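Local coordinates for envelopment polyprotein (Bovine Schmallenberg virus BH80/Germany/2011, PDB 7A56) that probably drives fusion of the viral envelope with the host cell membrane during entry, as a class II fusion glycoprotein captured in its trimeric postfusion conformation, at residues Pro280-Val285 with Val294-Cys299. Numbering follows the deposited sequence.
Sequences PKFDYV and VILRRC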
loop_
_atom_site.group_PDB
_atom_site.type_symbol
_atom_site.label_atom_id
_atom_site.label_comp_id
_atom_site.label_asym_id
_atom_site.label_seq_id
_atom_site.Cartn_x
_atom_site.Cartn_y
_atom_site.Cartn_z
ATOM N N PRO A 280 -31.236 21.471 -0.784
ATOM C CA PRO A 280 -32.340 21.252 0.157
ATOM C C PRO A 280 -33.622 20.877 -0.551
ATOM O O PRO A 280 -33.916 21.370 -1.645
ATOM C CB PRO A 280 -32.478 22.602 0.852
ATOM C CG PRO A 280 -31.036 23.097 0.875
ATOM C CD PRO A 280 -30.515 22.721 -0.487
ATOM N N LYS A 281 -34.394 20.014 0.099
ATOM C CA LYS A 281 -35.719 19.681 -0.400
ATOM C C LYS A 281 -36.646 20.727 0.193
ATOM O O LYS A 281 -37.146 20.565 1.308
ATOM C CB LYS A 281 -36.138 18.288 0.028
ATOM C CG LYS A 281 -35.381 17.162 -0.672
ATOM C CD LYS A 281 -36.006 15.887 -0.149
ATOM C CE LYS A 281 -35.885 14.754 -1.124
ATOM N NZ LYS A 281 -36.600 13.558 -0.584
ATOM N N PHE A 282 -36.890 21.786 -0.585
ATOM C CA PHE A 282 -37.568 22.998 -0.135
ATOM C C PHE A 282 -38.815 23.230 -0.983
ATOM O O PHE A 282 -38.738 23.207 -2.222
ATOM C CB PHE A 282 -36.622 24.210 -0.306
ATOM C CG PHE A 282 -37.345 25.564 -0.313
ATOM C CD1 PHE A 282 -38.121 25.968 0.777
ATOM C CD2 PHE A 282 -37.184 26.439 -1.377
ATOM C CE1 PHE A 282 -38.803 27.255 0.765
ATOM C CE2 PHE A 282 -37.838 27.702 -1.388
ATOM C CZ PHE A 282 -38.614 28.099 -0.300
ATOM N N ASP A 283 -39.936 23.458 -0.326
ATOM C CA ASP A 283 -41.157 23.901 -1.006
ATOM C C ASP A 283 -41.925 24.733 0.000
ATOM O O ASP A 283 -41.452 24.990 1.115
ATOM C CB ASP A 283 -41.946 22.665 -1.549
ATOM C CG ASP A 283 -42.764 22.984 -2.809
ATOM O OD1 ASP A 283 -43.148 24.164 -2.963
ATOM O OD2 ASP A 283 -43.068 22.052 -3.604
ATOM N N TYR A 284 -43.122 25.186 -0.384
ATOM C CA TYR A 284 -43.882 25.980 0.552
ATOM C C TYR A 284 -45.375 25.822 0.256
ATOM O O TYR A 284 -45.773 25.465 -0.867
ATOM C CB TYR A 284 -43.487 27.471 0.450
ATOM C CG TYR A 284 -43.745 28.141 -0.916
ATOM C CD1 TYR A 284 -42.778 28.094 -1.926
ATOM C CD2 TYR A 284 -44.918 28.843 -1.172
ATOM C CE1 TYR A 284 -42.979 28.689 -3.144
ATOM C CE2 TYR A 284 -45.140 29.439 -2.422
ATOM C CZ TYR A 284 -44.176 29.376 -3.378
ATOM O OH TYR A 284 -44.373 29.945 -4.598
ATOM N N VAL A 285 -46.183 26.195 1.261
ATOM C CA VAL A 285 -47.655 26.183 1.220
ATOM C C VAL A 285 -48.163 27.617 1.381
ATOM O O VAL A 285 -47.539 28.442 2.066
ATOM C CB VAL A 285 -48.220 25.235 2.311
ATOM C CG1 VAL A 285 -49.641 25.347 2.505
ATOM C CG2 VAL A 285 -47.922 23.739 1.910
ATOM N N VAL A 294 -42.825 27.256 5.104
ATOM C CA VAL A 294 -41.688 26.602 4.476
ATOM C C VAL A 294 -41.746 25.120 4.802
ATOM O O VAL A 294 -41.911 24.748 5.970
ATOM C CB VAL A 294 -40.381 27.240 4.972
ATOM C CG1 VAL A 294 -39.164 26.425 4.575
ATOM C CG2 VAL A 294 -40.286 28.684 4.416
ATOM N N ILE A 295 -41.676 24.271 3.771
ATOM C CA ILE A 295 -41.611 22.821 3.972
ATOM C C ILE A 295 -40.199 22.404 3.622
ATOM O O ILE A 295 -39.748 22.616 2.493
ATOM C CB ILE A 295 -42.653 22.061 3.134
ATOM C CG1 ILE A 295 -44.019 22.810 3.096
ATOM C CG2 ILE A 295 -42.742 20.538 3.624
ATOM C CD1 ILE A 295 -44.861 22.624 4.292
ATOM N N LEU A 296 -39.443 21.897 4.609
ATOM C CA LEU A 296 -38.044 21.590 4.422
ATOM C C LEU A 296 -37.881 20.118 4.810
ATOM O O LEU A 296 -38.005 19.777 5.987
ATOM C CB LEU A 296 -37.191 22.523 5.277
ATOM C CG LEU A 296 -35.756 22.743 4.863
ATOM C CD1 LEU A 296 -35.785 23.501 3.527
ATOM C CD2 LEU A 296 -35.143 23.594 5.945
ATOM N N ARG A 297 -37.729 19.242 3.812
ATOM C CA ARG A 297 -37.689 17.810 4.092
ATOM C C ARG A 297 -36.270 17.279 4.140
ATOM O O ARG A 297 -36.071 16.130 4.565
ATOM C CB ARG A 297 -38.471 17.014 3.043
ATOM C CG ARG A 297 -39.989 17.277 3.042
ATOM C CD ARG A 297 -40.593 16.931 1.649
ATOM N NE ARG A 297 -42.029 17.282 1.667
ATOM C CZ ARG A 297 -43.030 16.479 2.071
ATOM N NH1 ARG A 297 -42.807 15.221 2.454
ATOM N NH2 ARG A 297 -44.280 16.942 2.092
ATOM N N ARG A 298 -35.297 18.068 3.703
ATOM C CA ARG A 298 -33.909 17.658 3.820
ATOM C C ARG A 298 -33.082 18.908 3.596
ATOM O O ARG A 298 -33.479 19.771 2.826
ATOM C CB ARG A 298 -33.526 16.547 2.814
ATOM C CG ARG A 298 -32.198 15.830 3.128
ATOM C CD ARG A 298 -31.999 14.633 2.200
ATOM N NE ARG A 298 -31.684 15.092 0.855
ATOM C CZ ARG A 298 -31.998 14.444 -0.270
ATOM N NH1 ARG A 298 -32.642 13.273 -0.203
ATOM N NH2 ARG A 298 -31.709 14.995 -1.456
ATOM N N CYS A 299 -31.965 19.024 4.318
ATOM C CA CYS A 299 -31.039 20.126 4.064
ATOM C C CYS A 299 -29.814 19.625 3.323
ATOM O O CYS A 299 -29.720 19.725 2.084
ATOM C CB CYS A 299 -30.643 20.831 5.386
ATOM S SG CYS A 299 -29.568 22.287 5.110
#
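A two-stranded antiparallel beta hairpin, strands 281-285 and 293-296, brings Phe282 against Val294 and Leu296 far from the centre of the elongated chain. Asp283 and Ile295 form a hydrogen-bonded pair: Asp283 N gives its hydrogen to Ile295 O at 2.9 Å, and Ile295 N returns one to Asp283 O at 2.8 Å, approaching from above the carbonyl plane. Further along, Arg297 N meets Lys281 O at 2.9 Å in the carbonyl plane. The chain turns a corner at Arg297, yet Lys281 N still reaches Arg298 O, in a more bent bond (149° at the hydrogen).

On the face of Phe282, Tyr284, Val294 and Leu296, the Phe282 ring carries the contact. Its CG stands anti to the backbone N (chi1 161°), and the ring edge meets Val294 CG1 near the ring plane, Phe282 CE1 to Val294 CG1 3.9 Å. Leu296 CD1 packs against Phe282 CB. The Phe282 ring also meets that of Phe152, and Cys299 is joined by a disulfide to Cys179.

The opposite face holds Lys281, Asp283 and Ile295. The extended Lys281 chain runs past Arg298 CB, beyond the corner, and sets CE over one face of the guanidinium, toward its rim, 3.7 Å from Arg298 NH1. Lys281 NZ and Arg298 NH1 are 4.0 Å apart; Lys281 NZ has a hydrogen-bond partner elsewhere and Arg298 NH2 a long, weak ion pair with Asp301, which probably eases the repulsion. Asp283 OD1 accepts the Tyr284 backbone N-H and forms a salt bridge with Arg156 of the second subunit, while Arg297 NH1 bonds to Pro140 O of that subunit. With its Phe282 face packed on strands 98-134, 150-158 and 172-183, and Asp283, Tyr284 and Arg297 reaching the second subunit, this is an antiparallel hairpin built into the trimer interface of a postfusion class II fusion protein.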